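Phage tail sheath protein (Desulfitobacterium hafniense, PDB 3HXL) probably assembles into the contractile sheath around the tail tube of a phage-like particle, as other members of the myovirus tail sheath family do. Local coordinates at residues R73-R81 against L283-A291; K230-Y238 against A263-T274. All coordinates share one frame; numbering follows the deposited sequence.

Contact 1 (R73-R81 against L283-A291); sequences RLINEALKR and LTYQGYDEA
Two donors grip OE1 of Glu-77, one from each segment. The phenol of Tyr-288 donates a hydrogen bond to it, OH to OE1 2.7 Å, along the anti lone pair; OE1 lies at the ring edge, near its plane, with carboxylate and ring planes 9° apart. Lys-80 takes the syn lone pair of the same oxygen, NZ to OE1 of Glu-77 2.8 Å. With its chain extended beyond CG, Lys-80 runs past Asp-289 in the opposite direction and carries its ammonium across to the loop. There NZ bonds O of Asp-289 at 2.9 Å, from above the carbonyl plane, and forms a salt bridge with OE1 of Glu-290 at 2.6 Å. Arg-73 completes the network: its NH1 lies 3.0 Å from OE2 of Glu-77, and water 1 joins its NH2 to OE2 of Glu-290. These cations probably offset the closeness of the two acids, OE2 of Glu-77 being 4.1 Å from OE1 of Glu-290. The second salt bridge across the segments stands apart: NE of Arg-81 meets the syn lone pair of Asp-289 OD1 at 2.7 Å, the guanidinium and carboxylate planes 57° apart. Trp-269 also donates to that oxygen and stacks on Tyr-288. Arg-73 and Glu-77 of helix 73-78, with Lys-80 just after it and Glu-290 of the type II turn Tyr-288 to Ala-291, form a salt-bridge network joining the Gp18 domain III N-terminal and subtilisin-like family regions.

Contact 2 (K230-Y238 against A263-T274); sequences KIQVVLENY and AAQATAWVAGAT
Val-234 has the most surface buried here, and its two methyls divide the helix between them. CG1 meets CG1 of Val-270 at 3.8 Å, the two side chains crossing at a slant, and also lies against Thr-267. CG2 settles over the next residue along, 3.7 Å from CA of Ala-271 and close to its methyl. Val-249 of strand 246-255 touches both valines, extending this apolar patch.

Thr-267 comes up against the strand backbone. Its CB is 3.7 Å from O of Val-234, while CG2 reaches C of Leu-235 at 3.6 Å. Chi1 of 64° turns OG1 back to its own helix, where it donates to O of Ala-264, leaving the methyl for the strand. Axes 7.0 Å apart at closest approach and directions 159° apart describe a helix running nearly antiparallel to the strand it packs against. Strand 232-236 pairs in parallel with both its neighbours, 202-204 and 246-255, in a locally parallel part of a mixed sheet, and the helix packs on it, an alpha/beta layering within the subtilisin-like region.

At the far end Glu-236 lies over Ala-263 and Ala-264. Its CG approaches CB of Ala-263 at 3.4 Å and N of Ala-264 at 3.3 Å; the bend at chi2 then takes the carboxylate off the direction of the aliphatic chain. OE1 accepts from ND2 of Asn-237 at 2.8 Å, the donor standing 58° out of the carboxylate plane, and from water 3, which in turn accepts from N of Ala-264. No direct hydrogen bond spans the two segments; this water supplies a polar link. OE2 of Glu-236 makes a salt bridge with Lys-213.

In the fold
Helix 263-276 is common ground: its strand-facing side makes contact 2, while Trp-269 and Ala-273 meet residues of contact 1. The centres of the two contacts lie about 11 Å apart, and the contacts touch directly, with CB of Arg-81 3.3 Å from CA of Ala-273. Contact 2 is buried, with nine of its eleven touching residues in that class, and relies on methyl groups and aliphatic carbons. Contact 1 is only partly buried and relies on charge, with several salt bridges and two bridging waters. They differ in sequence span as well: 24 residues lie between the segments of contact 2 and 201 between those of contact 1, which come from different family regions.

Contact 1 (R73-R81 against L283-A291)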
ATOM      1  N   ARG A  73      -4.988   1.110  13.435  1.00 13.04           N
ATOM      2  CA  ARG A  73      -3.900   2.077  13.432  1.00 16.65           C
ATOM      3  C   ARG A  73      -3.022   2.079  12.169  1.00 19.43           C
ATOM      4  O   ARG A  73      -2.789   3.137  11.582  1.00 19.85           O
ATOM      5  CB  ARG A  73      -3.018   1.864  14.669  1.00 19.37           C
ATOM      6  CG  ARG A  73      -1.692   2.605  14.606  1.00 25.71           C
ATOM      7  CD  ARG A  73      -1.907   4.112  14.557  1.00 22.06           C
ATOM      8  NE  ARG A  73      -2.357   4.629  15.844  1.00 20.68           N
ATOM      9  CZ  ARG A  73      -2.723   5.888  16.060  1.00 22.09           C
ATOM     10  NH1 ARG A  73      -2.700   6.771  15.067  1.00 22.57           N
ATOM     11  NH2 ARG A  73      -3.111   6.262  17.268  1.00 22.07           N
ATOM     12  N   LEU A  74      -2.538   0.912  11.741  1.00 18.63           N
ATOM     13  CA  LEU A  74      -1.669   0.854  10.562  1.00 19.43           C
ATOM     14  C   LEU A  74      -2.349   1.310   9.279  1.00 14.69           C
ATOM     15  O   LEU A  74      -1.710   1.898   8.399  1.00 18.21           O
ATOM     16  CB  LEU A  74      -1.112  -0.562  10.373  1.00 21.58           C
ATOM     17  CG  LEU A  74      -0.339  -1.123  11.573  1.00 23.18           C
ATOM     18  CD1 LEU A  74       0.236  -2.500  11.226  1.00 30.40           C
ATOM     19  CD2 LEU A  74       0.769  -0.167  11.953  1.00 22.61           C
ATOM     20  N   ILE A  75      -3.643   1.035   9.165  1.00 12.91           N
ATOM     21  CA  ILE A  75      -4.391   1.442   7.989  1.00 13.46           C
ATOM     22  C   ILE A  75      -4.476   2.971   8.001  1.00 14.06           C
ATOM     23  O   ILE A  75      -4.299   3.628   6.977  1.00 14.18           O
ATOM     24  CB  ILE A  75      -5.798   0.804   8.004  1.00 21.42           C
ATOM     25  CG1 ILE A  75      -5.658  -0.713   7.819  1.00 25.78           C
ATOM     26  CG2 ILE A  75      -6.672   1.396   6.899  1.00 19.35           C
ATOM     27  CD1 ILE A  75      -6.944  -1.483   7.967  1.00 29.39           C
ATOM     28  N   ASN A  76      -4.725   3.523   9.182  1.00 15.90           N
ATOM     29  CA  ASN A  76      -4.819   4.967   9.355  1.00 15.43           C
ATOM     30  C   ASN A  76      -3.487   5.615   8.957  1.00 15.93           C
ATOM     31  O   ASN A  76      -3.463   6.568   8.180  1.00 16.08           O
ATOM     32  CB  ASN A  76      -5.178   5.284  10.817  1.00 13.94           C
ATOM     33  CG  ASN A  76      -5.280   6.780  11.093  1.00 22.75           C
ATOM     34  OD1 ASN A  76      -4.357   7.393  11.642  1.00 23.28           O
ATOM     35  ND2 ASN A  76      -6.396   7.371  10.705  1.00 17.80           N
ATOM     36  N   GLU A  77      -2.379   5.079   9.460  1.00 17.77           N
ATOM     37  CA  GLU A  77      -1.064   5.633   9.153  1.00 14.13           C
ATOM     38  C   GLU A  77      -0.682   5.560   7.675  1.00 13.61           C
ATOM     39  O   GLU A  77      -0.146   6.517   7.123  1.00 19.63           O
ATOM     40  CB  GLU A  77       0.010   4.942  10.003  1.00 18.55           C
ATOM     41  CG  GLU A  77      -0.228   5.086  11.502  1.00 16.21           C
ATOM     42  CD  GLU A  77      -0.405   6.541  11.924  1.00 26.03           C
ATOM     43  OE1 GLU A  77       0.583   7.305  11.876  1.00 19.45           O
ATOM     44  OE2 GLU A  77      -1.537   6.921  12.294  1.00 23.11           O
ATOM     45  N   ALA A  78      -0.957   4.427   7.035  1.00 16.14           N
ATOM     46  CA  ALA A  78      -0.630   4.257   5.626  1.00 15.78           C
ATOM     47  C   ALA A  78      -1.386   5.256   4.760  1.00 12.24           C
ATOM     48  O   ALA A  78      -0.873   5.727   3.750  1.00 14.26           O
ATOM     49  CB  ALA A  78      -0.964   2.842   5.172  1.00 12.00           C
ATOM     50  N   LEU A  79      -2.611   5.569   5.154  1.00 19.84           N
ATOM     51  CA  LEU A  79      -3.412   6.495   4.375  1.00 19.14           C
ATOM     52  C   LEU A  79      -3.202   7.967   4.718  1.00 17.11           C
ATOM     53  O   LEU A  79      -3.940   8.824   4.235  1.00 16.83           O
ATOM     54  CB  LEU A  79      -4.892   6.105   4.469  1.00 18.13           C
ATOM     55  CG  LEU A  79      -5.175   4.845   3.622  1.00 14.66           C
ATOM     56  CD1 LEU A  79      -6.556   4.291   3.919  1.00 19.38           C
ATOM     57  CD2 LEU A  79      -5.036   5.186   2.142  1.00 16.87           C
ATOM     58  N   LYS A  80      -2.200   8.266   5.542  1.00 17.52           N
ATOM     59  CA  LYS A  80      -1.916   9.661   5.864  1.00 16.51           C
ATOM     60  C   LYS A  80      -1.323  10.324   4.622  1.00 21.92           C
ATOM     61  O   LYS A  80      -1.601  11.489   4.341  1.00 16.71           O
ATOM     62  CB  LYS A  80      -0.942   9.774   7.052  1.00 15.82           C
ATOM     63  CG  LYS A  80      -1.639   9.721   8.406  1.00 17.48           C
ATOM     64  CD  LYS A  80      -0.675   9.750   9.584  1.00 16.03           C
ATOM     65  CE  LYS A  80      -1.449   9.873  10.898  1.00 19.78           C
ATOM     66  NZ  LYS A  80      -0.557   9.841  12.099  1.00 21.20           N
ATOM     67  N   ARG A  81      -0.530   9.575   3.858  1.00 14.16           N
ATOM     68  CA  ARG A  81       0.084  10.128   2.653  1.00 14.07           C
ATOM     69  C   ARG A  81      -0.313   9.427   1.352  1.00 14.54           C
ATOM     70  O   ARG A  81      -0.195  10.008   0.277  1.00 13.93           O
ATOM     71  CB  ARG A  81       1.612  10.109   2.783  1.00 17.22           C
ATOM     72  CG  ARG A  81       2.181  10.937   3.938  1.00 19.89           C
ATOM     73  CD  ARG A  81       2.082  12.434   3.659  1.00 19.06           C
ATOM     74  NE  ARG A  81       2.853  13.245   4.607  1.00 24.03           N
ATOM     75  CZ  ARG A  81       4.008  13.838   4.318  1.00 20.46           C
ATOM     76  NH1 ARG A  81       4.538  13.716   3.110  1.00 19.58           N
ATOM     77  NH2 ARG A  81       4.627  14.569   5.231  1.00 19.78           N
ATOM     78  N   LEU A 283      11.328  13.030   0.752  1.00 12.05           N
ATOM     79  CA  LEU A 283      10.804  13.027   2.114  1.00 11.32           C
ATOM     80  C   LEU A 283      11.779  13.627   3.128  1.00 15.09           C
ATOM     81  O   LEU A 283      11.418  13.851   4.277  1.00 17.72           O
ATOM     82  CB  LEU A 283      10.448  11.597   2.550  1.00 12.00           C
ATOM     83  CG  LEU A 283       9.345  10.879   1.767  1.00 16.12           C
ATOM     84  CD1 LEU A 283       9.053   9.526   2.425  1.00 16.71           C
ATOM     85  CD2 LEU A 283       8.082  11.734   1.753  1.00 15.61           C
ATOM     86  N   THR A 284      13.008  13.880   2.695  1.00 19.95           N
ATOM     87  CA  THR A 284      14.031  14.431   3.581  1.00 14.16           C
ATOM     88  C   THR A 284      13.538  15.652   4.352  1.00 17.34           C
ATOM     89  O   THR A 284      13.065  16.631   3.775  1.00 12.71           O
ATOM     90  CB  THR A 284      15.314  14.789   2.802  1.00 17.65           C
ATOM     91  OG1 THR A 284      15.851  13.597   2.208  1.00 16.16           O
ATOM     92  CG2 THR A 284      16.369  15.385   3.742  1.00 14.81           C
ATOM     93  N   TYR A 285      13.655  15.556   5.670  1.00 16.16           N
ATOM     94  CA  TYR A 285      13.245  16.596   6.592  1.00 19.74           C
ATOM     95  C   TYR A 285      11.757  16.911   6.591  1.00 17.56           C
ATOM     96  O   TYR A 285      11.342  17.978   7.039  1.00 17.02           O
ATOM     97  CB  TYR A 285      14.067  17.869   6.379  1.00 23.76           C
ATOM     98  CG  TYR A 285      15.111  18.050   7.459  1.00 37.47           C
ATOM     99  CD1 TYR A 285      15.973  17.002   7.804  1.00 34.82           C
ATOM    100  CD2 TYR A 285      15.217  19.251   8.161  1.00 34.05           C
ATOM    101  CE1 TYR A 285      16.912  17.148   8.826  1.00 42.49           C
ATOM    102  CE2 TYR A 285      16.150  19.408   9.181  1.00 43.15           C
ATOM    103  CZ  TYR A 285      16.995  18.352   9.510  1.00 48.65           C
ATOM    104  OH  TYR A 285      17.917  18.506  10.522  1.00 47.94           O
ATOM    105  N   GLN A 286      10.950  15.993   6.070  1.00 17.15           N
ATOM    106  CA  GLN A 286       9.514  16.186   6.129  1.00 18.87           C
ATOM    107  C   GLN A 286       9.192  15.532   7.465  1.00 19.68           C
ATOM    108  O   GLN A 286       9.879  14.597   7.889  1.00 17.42           O
ATOM    109  CB  GLN A 286       8.784  15.448   5.001  1.00 18.58           C
ATOM    110  CG  GLN A 286       8.992  16.035   3.611  1.00 19.65           C
ATOM    111  CD  GLN A 286       7.865  15.673   2.660  1.00 23.73           C
ATOM    112  OE1 GLN A 286       8.054  15.610   1.444  1.00 28.17           O
ATOM    113  NE2 GLN A 286       6.678  15.451   3.213  1.00 29.02           N
ATOM    114  N   GLY A 287       8.162  16.018   8.139  1.00 15.38           N
ATOM    115  CA  GLY A 287       7.819  15.437   9.417  1.00 17.65           C
ATOM    116  C   GLY A 287       6.798  14.329   9.295  1.00 22.12           C
ATOM    117  O   GLY A 287       5.939  14.358   8.414  1.00 20.42           O
ATOM    118  N   TYR A 288       6.910  13.335  10.168  1.00 19.35           N
ATOM    119  CA  TYR A 288       5.968  12.225  10.199  1.00 16.77           C
ATOM    120  C   TYR A 288       4.674  12.837  10.732  1.00 16.76           C
ATOM    121  O   TYR A 288       4.627  13.280  11.875  1.00 18.67           O
ATOM    122  CB  TYR A 288       6.472  11.152  11.167  1.00 13.46           C
ATOM    123  CG  TYR A 288       5.575   9.941  11.304  1.00 17.61           C
ATOM    124  CD1 TYR A 288       4.259  10.061  11.752  1.00 16.37           C
ATOM    125  CD2 TYR A 288       6.048   8.667  10.994  1.00 16.99           C
ATOM    126  CE1 TYR A 288       3.436   8.942  11.886  1.00 13.80           C
ATOM    127  CE2 TYR A 288       5.237   7.545  11.124  1.00 11.82           C
ATOM    128  CZ  TYR A 288       3.935   7.686  11.566  1.00 13.33           C
ATOM    129  OH  TYR A 288       3.129   6.571  11.660  1.00 14.86           O
ATOM    130  N   ASP A 289       3.628  12.851   9.915  1.00 20.84           N
ATOM    131  CA  ASP A 289       2.356  13.445  10.318  1.00 22.26           C
ATOM    132  C   ASP A 289       1.829  12.984  11.675  1.00 21.84           C
ATOM    133  O   ASP A 289       1.639  11.788  11.904  1.00 21.84           O
ATOM    134  CB  ASP A 289       1.293  13.178   9.251  1.00 21.32           C
ATOM    135  CG  ASP A 289       1.760  13.555   7.866  1.00 22.90           C
ATOM    136  OD1 ASP A 289       2.076  12.644   7.073  1.00 21.03           O
ATOM    137  OD2 ASP A 289       1.819  14.766   7.574  1.00 25.49           O
ATOM    138  N   GLU A 290       1.598  13.948  12.565  1.00 22.92           N
ATOM    139  CA  GLU A 290       1.058  13.686  13.919  1.00 25.38           C
ATOM    140  C   GLU A 290       2.125  13.345  14.969  1.00 17.23           C
ATOM    141  O   GLU A 290       1.814  13.255  16.155  1.00 19.20           O
ATOM    142  CB  GLU A 290      -0.049  12.602  13.885  1.00 27.86           C
ATOM    143  CG  GLU A 290      -0.760  12.333  15.225  1.00 36.10           C
ATOM    144  CD  GLU A 290      -1.856  11.272  15.140  1.00 37.29           C
ATOM    145  OE1 GLU A 290      -1.985  10.622  14.083  1.00 27.35           O
ATOM    146  OE2 GLU A 290      -2.589  11.095  16.143  1.00 31.38           O
ATOM    147  N   ALA A 291       3.374  13.181  14.542  1.00 17.94           N
ATOM    148  CA  ALA A 291       4.445  12.827  15.468  1.00 15.38           C
ATOM    149  C   ALA A 291       5.102  14.024  16.141  1.00 14.21           C
ATOM    150  O   ALA A 291       5.305  15.064  15.521  1.00 19.46           O
ATOM    151  CB  ALA A 291       5.497  12.009  14.743  1.00 14.90           C
TER
HETATM  152  O   HOH W   1      -4.223   9.028  16.654  1.00 33.71           O
HETATM  153  O   HOH W   2       4.317  16.127   7.269  1.00 42.13           O

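Contact 2 (K230-Y238 against A263-T274)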
ATOM      1  N   LYS A 230       8.612  -1.697 -11.526  1.00 23.48           N
ATOM      2  CA  LYS A 230       9.271  -0.901 -10.505  1.00 17.45           C
ATOM      3  C   LYS A 230       8.396  -0.537  -9.309  1.00 20.71           C
ATOM      4  O   LYS A 230       7.443   0.244  -9.415  1.00 22.13           O
ATOM      5  CB  LYS A 230       9.862   0.352 -11.150  1.00 24.95           C
ATOM      6  CG  LYS A 230      10.764   0.065 -12.353  1.00 23.56           C
ATOM      7  CD  LYS A 230      12.033  -0.712 -11.974  1.00 22.04           C
ATOM      8  CE  LYS A 230      12.889  -1.017 -13.210  1.00 23.04           C
ATOM      9  NZ  LYS A 230      14.212  -1.627 -12.872  1.00 27.42           N
ATOM     10  N   ILE A 231       8.740  -1.125  -8.166  1.00 14.59           N
ATOM     11  CA  ILE A 231       8.037  -0.912  -6.906  1.00 11.63           C
ATOM     12  C   ILE A 231       9.075  -0.947  -5.782  1.00 12.25           C
ATOM     13  O   ILE A 231      10.243  -1.246  -6.022  1.00 15.96           O
ATOM     14  CB  ILE A 231       6.995  -2.037  -6.651  1.00 17.70           C
ATOM     15  CG1 ILE A 231       7.682  -3.405  -6.663  1.00 25.23           C
ATOM     16  CG2 ILE A 231       5.909  -2.020  -7.724  1.00 18.46           C
ATOM     17  CD1 ILE A 231       8.124  -3.881  -5.296  1.00 23.98           C
ATOM     18  N   GLN A 232       8.653  -0.628  -4.563  1.00 14.26           N
ATOM     19  CA  GLN A 232       9.546  -0.690  -3.414  1.00 19.20           C
ATOM     20  C   GLN A 232       8.839  -1.336  -2.235  1.00 16.77           C
ATOM     21  O   GLN A 232       7.609  -1.298  -2.129  1.00 14.64           O
ATOM     22  CB  GLN A 232      10.038   0.702  -2.987  1.00 18.78           C
ATOM     23  CG  GLN A 232      11.137   1.319  -3.867  1.00 12.98           C
ATOM     24  CD  GLN A 232      11.636   2.655  -3.309  1.00 14.99           C
ATOM     25  OE1 GLN A 232      10.864   3.607  -3.170  1.00 14.35           O
ATOM     26  NE2 GLN A 232      12.927   2.726  -2.987  1.00 10.25           N
ATOM     27  N   VAL A 233       9.631  -1.944  -1.362  1.00 12.19           N
ATOM     28  CA  VAL A 233       9.126  -2.567  -0.153  1.00 12.70           C
ATOM     29  C   VAL A 233       9.782  -1.828   1.004  1.00 11.78           C
ATOM     30  O   VAL A 233      10.968  -1.488   0.942  1.00 14.35           O
ATOM     31  CB  VAL A 233       9.509  -4.073  -0.063  1.00 12.35           C
ATOM     32  CG1 VAL A 233       8.894  -4.835  -1.221  1.00 10.87           C
ATOM     33  CG2 VAL A 233      11.013  -4.227  -0.052  1.00 17.76           C
ATOM     34  N   VAL A 234       8.995  -1.565   2.041  1.00 14.47           N
ATOM     35  CA  VAL A 234       9.463  -0.862   3.226  1.00 10.81           C
ATOM     36  C   VAL A 234       9.458  -1.824   4.408  1.00 12.67           C
ATOM     37  O   VAL A 234       8.402  -2.288   4.849  1.00 13.37           O
ATOM     38  CB  VAL A 234       8.555   0.340   3.560  1.00 14.17           C
ATOM     39  CG1 VAL A 234       9.078   1.060   4.798  1.00 16.18           C
ATOM     40  CG2 VAL A 234       8.506   1.293   2.363  1.00  8.34           C
ATOM     41  N   LEU A 235      10.653  -2.110   4.908  1.00 13.88           N
ATOM     42  CA  LEU A 235      10.836  -3.032   6.016  1.00 14.14           C
ATOM     43  C   LEU A 235      11.361  -2.332   7.251  1.00 17.38           C
ATOM     44  O   LEU A 235      11.729  -1.153   7.209  1.00 18.57           O
ATOM     45  CB  LEU A 235      11.825  -4.133   5.623  1.00 19.26           C
ATOM     46  CG  LEU A 235      11.629  -4.774   4.254  1.00 21.22           C
ATOM     47  CD1 LEU A 235      12.747  -5.783   4.007  1.00 23.45           C
ATOM     48  CD2 LEU A 235      10.274  -5.450   4.192  1.00 23.85           C
ATOM     49  N   GLU A 236      11.394  -3.090   8.346  1.00 16.05           N
ATOM     50  CA  GLU A 236      11.867  -2.624   9.647  1.00 20.85           C
ATOM     51  C   GLU A 236      13.243  -3.196   9.944  1.00 21.74           C
ATOM     52  O   GLU A 236      13.426  -4.407   9.903  1.00 21.02           O
ATOM     53  CB  GLU A 236      10.909  -3.099  10.748  1.00 21.91           C
ATOM     54  CG  GLU A 236      11.329  -2.713  12.147  1.00 43.86           C
ATOM     55  CD  GLU A 236      11.998  -3.837  12.941  1.00 22.33           C
ATOM     56  OE1 GLU A 236      12.443  -3.536  14.057  1.00 38.92           O
ATOM     57  OE2 GLU A 236      12.078  -5.001  12.484  1.00 22.80           O
ATOM     58  N   ASN A 237      14.201  -2.328  10.248  1.00 20.36           N
ATOM     59  CA  ASN A 237      15.552  -2.756  10.591  1.00 21.38           C
ATOM     60  C   ASN A 237      16.110  -3.915   9.756  1.00 22.74           C
ATOM     61  O   ASN A 237      16.338  -5.017  10.265  1.00 21.21           O
ATOM     62  CB  ASN A 237      15.606  -3.108  12.084  1.00 19.42           C
ATOM     63  CG  ASN A 237      15.583  -1.877  12.968  1.00 17.29           C
ATOM     64  OD1 ASN A 237      16.596  -1.199  13.125  1.00 24.03           O
ATOM     65  ND2 ASN A 237      14.420  -1.568  13.528  1.00 18.37           N
ATOM     66  N   TYR A 238      16.328  -3.663   8.472  1.00 18.74           N
ATOM     67  CA  TYR A 238      16.884  -4.679   7.594  1.00 17.19           C
ATOM     68  C   TYR A 238      17.783  -4.050   6.539  1.00 16.77           C
ATOM     69  O   TYR A 238      17.580  -4.236   5.335  1.00 19.10           O
ATOM     70  CB  TYR A 238      15.768  -5.473   6.917  1.00 20.59           C
ATOM     71  CG  TYR A 238      16.225  -6.818   6.400  1.00 23.75           C
ATOM     72  CD1 TYR A 238      16.317  -7.072   5.030  1.00 19.59           C
ATOM     73  CD2 TYR A 238      16.558  -7.841   7.287  1.00 29.47           C
ATOM     74  CE1 TYR A 238      16.729  -8.322   4.555  1.00 22.11           C
ATOM     75  CE2 TYR A 238      16.970  -9.090   6.828  1.00 31.18           C
ATOM     76  CZ  TYR A 238      17.052  -9.325   5.462  1.00 30.61           C
ATOM     77  OH  TYR A 238      17.438 -10.567   5.009  1.00 23.97           O
ATOM     78  N   ALA A 263       9.338   0.724  15.000  1.00 16.95           N
ATOM     79  CA  ALA A 263       9.855   0.867  13.642  1.00 17.14           C
ATOM     80  C   ALA A 263       8.989   0.030  12.710  1.00 17.93           C
ATOM     81  O   ALA A 263       8.673   0.445  11.589  1.00 16.04           O
ATOM     82  CB  ALA A 263      11.304   0.406  13.577  1.00 16.51           C
ATOM     83  N   ALA A 264       8.607  -1.157  13.172  1.00 19.15           N
ATOM     84  CA  ALA A 264       7.767  -2.040  12.367  1.00 21.49           C
ATOM     85  C   ALA A 264       6.447  -1.346  12.014  1.00 18.15           C
ATOM     86  O   ALA A 264       5.978  -1.422  10.879  1.00 15.63           O
ATOM     87  CB  ALA A 264       7.483  -3.337  13.123  1.00 15.35           C
ATOM     88  N   GLN A 265       5.840  -0.688  12.996  1.00 14.13           N
ATOM     89  CA  GLN A 265       4.585   0.013  12.757  1.00 15.76           C
ATOM     90  C   GLN A 265       4.796   1.232  11.865  1.00 19.52           C
ATOM     91  O   GLN A 265       3.906   1.618  11.092  1.00 15.38           O
ATOM     92  CB  GLN A 265       3.968   0.475  14.072  1.00 17.37           C
ATOM     93  CG  GLN A 265       3.496  -0.641  14.993  1.00 17.44           C
ATOM     94  CD  GLN A 265       2.961  -0.087  16.289  1.00 17.72           C
ATOM     95  OE1 GLN A 265       3.692   0.555  17.037  1.00 19.11           O
ATOM     96  NE2 GLN A 265       1.674  -0.319  16.562  1.00 18.93           N
ATOM     97  N   ALA A 266       5.968   1.847  11.994  1.00 16.69           N
ATOM     98  CA  ALA A 266       6.315   3.031  11.218  1.00 16.49           C
ATOM     99  C   ALA A 266       6.442   2.752   9.718  1.00 20.31           C
ATOM    100  O   ALA A 266       6.358   3.674   8.909  1.00 15.91           O
ATOM    101  CB  ALA A 266       7.612   3.641  11.757  1.00 18.80           C
ATOM    102  N   THR A 267       6.630   1.488   9.338  1.00 17.98           N
ATOM    103  CA  THR A 267       6.745   1.149   7.925  1.00 12.98           C
ATOM    104  C   THR A 267       5.470   1.531   7.175  1.00 10.63           C
ATOM    105  O   THR A 267       5.514   1.828   5.985  1.00 12.92           O
ATOM    106  CB  THR A 267       7.002  -0.374   7.691  1.00 15.10           C
ATOM    107  OG1 THR A 267       5.881  -1.134   8.161  1.00 13.71           O
ATOM    108  CG2 THR A 267       8.269  -0.828   8.416  1.00 13.15           C
ATOM    109  N   ALA A 268       4.340   1.523   7.876  1.00 13.83           N
ATOM    110  CA  ALA A 268       3.054   1.862   7.262  1.00 12.63           C
ATOM    111  C   ALA A 268       3.077   3.284   6.707  1.00 17.12           C
ATOM    112  O   ALA A 268       2.781   3.505   5.528  1.00 13.91           O
ATOM    113  CB  ALA A 268       1.927   1.721   8.292  1.00 12.72           C
ATOM    114  N   TRP A 269       3.416   4.249   7.558  1.00 16.01           N
ATOM    115  CA  TRP A 269       3.481   5.644   7.117  1.00 15.61           C
ATOM    116  C   TRP A 269       4.577   5.841   6.077  1.00 18.98           C
ATOM    117  O   TRP A 269       4.373   6.516   5.066  1.00 15.27           O
ATOM    118  CB  TRP A 269       3.752   6.581   8.297  1.00 13.06           C
ATOM    119  CG  TRP A 269       3.788   8.033   7.901  1.00 11.84           C
ATOM    120  CD1 TRP A 269       2.728   8.892   7.842  1.00 14.82           C
ATOM    121  CD2 TRP A 269       4.934   8.779   7.479  1.00 13.27           C
ATOM    122  NE1 TRP A 269       3.142  10.132   7.414  1.00 17.98           N
ATOM    123  CE2 TRP A 269       4.493  10.094   7.189  1.00 18.84           C
ATOM    124  CE3 TRP A 269       6.294   8.472   7.330  1.00 14.69           C
ATOM    125  CZ2 TRP A 269       5.360  11.096   6.740  1.00 17.14           C
ATOM    126  CZ3 TRP A 269       7.160   9.475   6.883  1.00 16.02           C
ATOM    127  CH2 TRP A 269       6.686  10.775   6.601  1.00 17.83           C
ATOM    128  N   VAL A 270       5.748   5.259   6.319  1.00 12.48           N
ATOM    129  CA  VAL A 270       6.846   5.418   5.372  1.00 12.36           C
ATOM    130  C   VAL A 270       6.463   4.926   3.976  1.00 13.80           C
ATOM    131  O   VAL A 270       6.782   5.574   2.974  1.00 14.13           O
ATOM    132  CB  VAL A 270       8.123   4.687   5.849  1.00 10.92           C
ATOM    133  CG1 VAL A 270       9.235   4.836   4.811  1.00 14.23           C
ATOM    134  CG2 VAL A 270       8.577   5.271   7.171  1.00 15.11           C
ATOM    135  N   ALA A 271       5.772   3.791   3.917  1.00 12.97           N
ATOM    136  CA  ALA A 271       5.340   3.218   2.645  1.00 11.46           C
ATOM    137  C   ALA A 271       4.298   4.121   1.994  1.00 11.85           C
ATOM    138  O   ALA A 271       4.330   4.349   0.786  1.00 13.76           O
ATOM    139  CB  ALA A 271       4.756   1.830   2.874  1.00 19.97           C
ATOM    140  N   GLY A 272       3.375   4.624   2.805  1.00 13.31           N
ATOM    141  CA  GLY A 272       2.335   5.505   2.286  1.00 15.31           C
ATOM    142  C   GLY A 272       2.921   6.806   1.784  1.00 12.22           C
ATOM    143  O   GLY A 272       2.526   7.316   0.733  1.00 14.69           O
ATOM    144  N   ALA A 273       3.874   7.347   2.539  1.00 18.09           N
ATOM    145  CA  ALA A 273       4.532   8.604   2.173  1.00 14.64           C
ATOM    146  C   ALA A 273       5.370   8.470   0.911  1.00 17.37           C
ATOM    147  O   ALA A 273       5.437   9.382   0.085  1.00 12.40           O
ATOM    148  CB  ALA A 273       5.410   9.088   3.335  1.00 12.09           C
ATOM    149  N   THR A 274       6.030   7.326   0.776  1.00 11.55           N
ATOM    150  CA  THR A 274       6.863   7.049  -0.382  1.00 11.24           C
ATOM    151  C   THR A 274       5.973   6.918  -1.618  1.00 11.39           C
ATOM    152  O   THR A 274       6.268   7.472  -2.674  1.00 16.20           O
ATOM    153  CB  THR A 274       7.654   5.732  -0.166  1.00 14.15           C
ATOM    154  OG1 THR A 274       8.574   5.913   0.917  1.00 16.97           O
ATOM    155  CG2 THR A 274       8.421   5.339  -1.419  1.00 12.40           C
TER
HETATM  156  O   HOH W   3      10.254  -2.520  15.405  1.00 19.20           O